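Local coordinates for DNA-binding protein HU (Thermotoga maritima, PDB 1B8Z), which binds and wraps DNA as a histone-like chromatin protein, stabilising it and so preventing its denaturation under extreme environmental conditions, at residues V42-V45 / S49-V52; M1-L6 / D20-L25. One frame throughout, in Å; residues are numbered along the deposited sequence.

Contact 1: V42-V45 / S49-V52; sequences VQIV and SFEV
V42 and F50 face each other as an antiparallel hydrogen-bonded pair, each joined to the other by both its backbone N-H and its C=O. V42 N gives its hydrogen to F50 O over 2.8 Å, almost straight at 172° and lying in the carbonyl plane. The return bond, F50 N to V42 O, is also 2.8 Å long, but its donor is tilted 28° from the plane of that carbonyl. V42 O takes a second, weaker contact from the CA-H of S49 (CA to O 3.2 Å), and it sits at the edge of the F50 ring, near the ring plane. The ring is set there by its first torsion, which puts CG beside the backbone N (chi1 -67°). I44 reaches the same edge with its end, CD1 lying 4.4 Å from F50 CE1, while the CB atoms of V42 and F50 stand 4.3 Å apart. On the reverse face of the sheet, the non-hydrogen-bonded pair Q43 and S49 meets more loosely: the bent chain of Q43 brings NE2 to 4.1 Å from S49 CB.

Further out, V42 rests on A35 and F50 on L36, both of helix 18-37, and the F50 ring meets that of F79. F50 also packs on F50 of the second subunit, and I44 on L29 of that subunit, so the apolar face looks into the dimer interface. S49 and E51 continue the backbone pairing to K80 and K78. The arrangement is a beta hairpin, here the first two strands of the antiparallel sheet in the intertwined HU dimer.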
loop_
_atom_site.group_PDB
_atom_site.type_symbol
_atom_site.label_atom_id
_atom_site.label_comp_id
_atom_site.label_asym_id
_atom_site.label_seq_id
_atom_site.Cartn_x
_atom_site.Cartn_y
_atom_site.Cartn_z
ATOM N N VAL B 42 -4.900 7.779 6.695
ATOM C CA VAL B 42 -4.834 7.497 5.256
ATOM C C VAL B 42 -5.930 6.465 5.021
ATOM O O VAL B 42 -5.767 5.281 5.350
ATOM C CB VAL B 42 -3.486 7.021 4.702
ATOM C CG1 VAL B 42 -3.598 6.747 3.216
ATOM C CG2 VAL B 42 -2.427 8.079 5.018
ATOM N N GLN B 43 -7.040 6.893 4.452
ATOM C CA GLN B 43 -8.211 6.044 4.246
ATOM C C GLN B 43 -8.335 5.669 2.793
ATOM O O GLN B 43 -8.419 6.545 1.935
ATOM C CB GLN B 43 -9.464 6.828 4.684
ATOM C CG GLN B 43 -10.701 5.927 4.755
ATOM C CD GLN B 43 -11.431 6.107 6.080
ATOM O OE1 GLN B 43 -11.404 7.183 6.687
ATOM N NE2 GLN B 43 -12.097 5.054 6.532
ATOM N N ILE B 44 -8.236 4.369 2.486
ATOM C CA ILE B 44 -8.304 3.942 1.096
ATOM C C ILE B 44 -9.571 3.105 0.940
ATOM O O ILE B 44 -9.616 1.964 1.404
ATOM C CB ILE B 44 -7.088 3.077 0.694
ATOM C CG1 ILE B 44 -5.824 3.930 0.842
ATOM C CG2 ILE B 44 -7.238 2.560 -0.729
ATOM C CD1 ILE B 44 -4.524 3.146 0.805
ATOM N N VAL B 45 -10.561 3.681 0.287
ATOM C CA VAL B 45 -11.819 2.919 0.102
ATOM C C VAL B 45 -11.589 1.589 -0.579
ATOM O O VAL B 45 -10.784 1.427 -1.496
ATOM C CB VAL B 45 -12.838 3.814 -0.623
ATOM C CG1 VAL B 45 -13.952 3.049 -1.317
ATOM C CG2 VAL B 45 -13.449 4.721 0.452
ATOM N N SER B 49 -7.902 1.590 6.386
ATOM C CA SER B 49 -7.340 2.857 6.786
ATOM C C SER B 49 -6.115 2.673 7.657
ATOM O O SER B 49 -6.034 1.738 8.464
ATOM C CB SER B 49 -8.410 3.671 7.538
ATOM O OG SER B 49 -8.855 2.886 8.630
ATOM N N PHE B 50 -5.136 3.534 7.448
ATOM C CA PHE B 50 -3.942 3.563 8.280
ATOM C C PHE B 50 -4.089 4.784 9.193
ATOM O O PHE B 50 -4.462 5.860 8.732
ATOM C CB PHE B 50 -2.684 3.782 7.445
ATOM C CG PHE B 50 -2.377 2.626 6.524
ATOM C CD1 PHE B 50 -2.892 2.578 5.250
ATOM C CD2 PHE B 50 -1.595 1.589 7.013
ATOM C CE1 PHE B 50 -2.603 1.507 4.420
ATOM C CE2 PHE B 50 -1.303 0.511 6.186
ATOM C CZ PHE B 50 -1.811 0.478 4.913
ATOM N N GLU B 51 -3.852 4.572 10.484
ATOM C CA GLU B 51 -3.981 5.700 11.413
ATOM C C GLU B 51 -2.986 5.497 12.548
ATOM O O GLU B 51 -2.316 4.460 12.632
ATOM C CB GLU B 51 -5.409 5.805 11.932
ATOM C CG GLU B 51 -6.087 4.481 12.235
ATOM C CD GLU B 51 -7.430 4.699 12.929
ATOM O OE1 GLU B 51 -8.219 5.637 12.521
ATOM O OE2 GLU B 51 -7.766 3.958 13.924
ATOM N N VAL B 52 -2.876 6.493 13.396
ATOM C CA VAL B 52 -1.987 6.400 14.554
ATOM C C VAL B 52 -2.826 6.471 15.834
ATOM O O VAL B 52 -3.698 7.350 15.965
ATOM C CB VAL B 52 -0.927 7.511 14.527
ATOM C CG1 VAL B 52 0.015 7.461 15.737
ATOM C CG2 VAL B 52 -0.014 7.437 13.297
#

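Contact 2: M1-L6 / D20-L25; sequences MNKKEL and DVKLIL
Two lysine ammonium groups lie close together where these helices meet: K3 NZ and K22 NZ are 4.1 Å apart, their side chains crossing at about a right angle. What reconciles them is D26, one turn beyond K22, whose carboxylate makes a salt bridge with each lysine, OD1 to K3 and OD2 to K22. The shared negative charge probably offsets much of the repulsion. K3 gets there fully stretched, its CG anti to the backbone N (chi1 -175°) and the chain extended beyond it, whereas K22 turns its amine aside at the last torsion, chi4 35°.

The extended stem of K3 also does apolar work. It slants across L25, where a single methyl, CD2, touches K3 CE at 3.9 Å and K3 CG at 4.0 Å, so that methylene groups cover a leucine while the charge continues past it. The same methyl lies 4.2 Å from L6 CD2, one turn further along helix 3-14. Together these contacts join the beginning of helix 3-14 to the early part of helix 18-37, the two arms of the N-terminal helical hairpin of the HU fold. I7 extends the apolar seam, packing against both K22 and L25, while L6 and L25 also meet T31 and I28, respectively, of the second subunit.

The start of helix 3-14 is closed by a capping box. N2 is the N-cap: its OD1 accepts from E5 N at 3.1 Å, with the donor nearly in line with the side-chain carbonyl. In return, N2 N donates to E5 OE1 at 3.0 Å, meeting the carboxylate on its anti side and 28° out of its plane. Just before the cap, M1 N forms a hydrogen bond with E40 OE2 of the second subunit.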
loop_
_atom_site.group_PDB
_atom_site.type_symbol
_atom_site.label_atom_id
_atom_site.label_comp_id
_atom_site.label_asym_id
_atom_site.label_seq_id
_atom_site.Cartn_x
_atom_site.Cartn_y
_atom_site.Cartn_z
ATOM N N MET B 1 5.146 -13.447 0.423
ATOM C CA MET B 1 5.751 -12.606 -0.658
ATOM C C MET B 1 6.525 -11.451 -0.040
ATOM O O MET B 1 6.051 -10.948 0.988
ATOM C CB MET B 1 4.563 -12.073 -1.460
ATOM C CG MET B 1 4.731 -10.889 -2.361
ATOM S SD MET B 1 3.237 -10.476 -3.256
ATOM C CE MET B 1 2.309 -11.982 -3.359
ATOM N N ASN B 2 7.660 -11.044 -0.563
ATOM C CA ASN B 2 8.407 -9.898 -0.128
ATOM C C ASN B 2 8.217 -8.765 -1.153
ATOM O O ASN B 2 7.444 -8.900 -2.105
ATOM C CB ASN B 2 9.901 -10.128 0.114
ATOM C CG ASN B 2 10.629 -10.641 -1.095
ATOM O OD1 ASN B 2 10.197 -10.511 -2.240
ATOM N ND2 ASN B 2 11.797 -11.261 -0.865
ATOM N N LYS B 3 8.859 -7.641 -0.886
ATOM C CA LYS B 3 8.688 -6.444 -1.723
ATOM C C LYS B 3 9.118 -6.661 -3.150
ATOM O O LYS B 3 8.420 -6.250 -4.091
ATOM C CB LYS B 3 9.515 -5.304 -1.113
ATOM C CG LYS B 3 9.274 -3.983 -1.868
ATOM C CD LYS B 3 10.127 -2.939 -1.141
ATOM C CE LYS B 3 9.950 -1.578 -1.810
ATOM N NZ LYS B 3 10.893 -0.605 -1.151
ATOM N N LYS B 4 10.226 -7.384 -3.333
ATOM C CA LYS B 4 10.661 -7.653 -4.720
ATOM C C LYS B 4 9.619 -8.450 -5.474
ATOM O O LYS B 4 9.350 -8.121 -6.650
ATOM C CB LYS B 4 12.001 -8.403 -4.706
ATOM C CG LYS B 4 12.387 -8.818 -6.128
ATOM C CD LYS B 4 13.617 -9.710 -6.145
ATOM C CE LYS B 4 14.078 -9.941 -7.581
ATOM N NZ LYS B 4 15.562 -9.848 -7.695
ATOM N N GLU B 5 9.030 -9.482 -4.882
ATOM C CA GLU B 5 8.043 -10.289 -5.579
ATOM C C GLU B 5 6.783 -9.455 -5.857
ATOM O O GLU B 5 6.117 -9.615 -6.885
ATOM C CB GLU B 5 7.651 -11.550 -4.823
ATOM C CG GLU B 5 8.778 -12.529 -4.560
ATOM C CD GLU B 5 8.348 -13.608 -3.574
ATOM O OE1 GLU B 5 8.396 -13.377 -2.342
ATOM O OE2 GLU B 5 7.984 -14.691 -4.083
ATOM N N LEU B 6 6.414 -8.613 -4.883
ATOM C CA LEU B 6 5.265 -7.713 -5.093
ATOM C C LEU B 6 5.500 -6.845 -6.318
ATOM O O LEU B 6 4.586 -6.734 -7.169
ATOM C CB LEU B 6 5.043 -6.871 -3.820
ATOM C CG LEU B 6 3.980 -5.760 -3.910
ATOM C CD1 LEU B 6 2.617 -6.359 -4.182
ATOM C CD2 LEU B 6 3.976 -4.959 -2.601
ATOM N N ASP B 20 9.447 1.580 -12.814
ATOM C CA ASP B 20 8.374 2.545 -12.584
ATOM C C ASP B 20 7.484 2.068 -11.434
ATOM O O ASP B 20 7.056 2.889 -10.626
ATOM C CB ASP B 20 7.535 2.731 -13.850
ATOM C CG ASP B 20 8.368 3.414 -14.933
ATOM O OD1 ASP B 20 9.295 4.168 -14.596
ATOM O OD2 ASP B 20 8.049 3.201 -16.116
ATOM N N VAL B 21 7.249 0.762 -11.364
ATOM C CA VAL B 21 6.466 0.201 -10.258
ATOM C C VAL B 21 7.209 0.461 -8.951
ATOM O O VAL B 21 6.580 0.878 -7.978
ATOM C CB VAL B 21 6.201 -1.297 -10.445
ATOM C CG1 VAL B 21 5.558 -1.873 -9.196
ATOM C CG2 VAL B 21 5.303 -1.497 -11.672
ATOM N N LYS B 22 8.536 0.216 -8.940
ATOM C CA LYS B 22 9.272 0.480 -7.693
ATOM C C LYS B 22 9.227 1.939 -7.289
ATOM O O LYS B 22 8.993 2.248 -6.095
ATOM C CB LYS B 22 10.736 0.034 -7.871
ATOM C CG LYS B 22 11.498 0.220 -6.552
ATOM C CD LYS B 22 12.645 -0.773 -6.471
ATOM C CE LYS B 22 13.728 -0.292 -5.525
ATOM N NZ LYS B 22 13.228 0.449 -4.345
ATOM N N LEU B 23 9.348 2.878 -8.216
ATOM C CA LEU B 23 9.270 4.300 -7.900
ATOM C C LEU B 23 7.897 4.674 -7.317
ATOM O O LEU B 23 7.824 5.278 -6.246
ATOM C CB LEU B 23 9.583 5.151 -9.134
ATOM C CG LEU B 23 9.245 6.635 -8.992
ATOM C CD1 LEU B 23 10.186 7.329 -8.026
ATOM C CD2 LEU B 23 9.233 7.343 -10.345
ATOM N N ILE B 24 6.870 4.125 -7.990
ATOM C CA ILE B 24 5.520 4.499 -7.485
ATOM C C ILE B 24 5.221 3.811 -6.173
ATOM O O ILE B 24 4.718 4.462 -5.231
ATOM C CB ILE B 24 4.469 4.254 -8.569
ATOM C CG1 ILE B 24 4.656 5.326 -9.659
ATOM C CG2 ILE B 24 3.073 4.363 -7.974
ATOM C CD1 ILE B 24 3.977 5.022 -10.964
ATOM N N LEU B 25 5.616 2.546 -5.986
ATOM C CA LEU B 25 5.396 1.888 -4.704
ATOM C C LEU B 25 6.142 2.589 -3.586
ATOM O O LEU B 25 5.571 2.883 -2.537
ATOM C CB LEU B 25 5.867 0.427 -4.809
ATOM C CG LEU B 25 5.850 -0.347 -3.500
ATOM C CD1 LEU B 25 4.469 -0.471 -2.892
ATOM C CD2 LEU B 25 6.476 -1.739 -3.667
#

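Contact 2 closes before contact 1 opens along the chain, and the two lie on opposite sides of the chain's centre, their own centres 20 Å apart and their nearest atoms about 10 Å apart. Helix 18-37 spans the interval: its early part belongs to the helical hairpin of contact 2, its later part packs against the strands of contact 1, through A35 and L36, and strand 42-44 follows it. Both contacts also reach the second subunit. HU thus illustrates how a small chain can combine a helical pair and a beta hairpin, each made of neighbouring stretches of chain, into one body whose apolar faces are completed by the partner in the dimer.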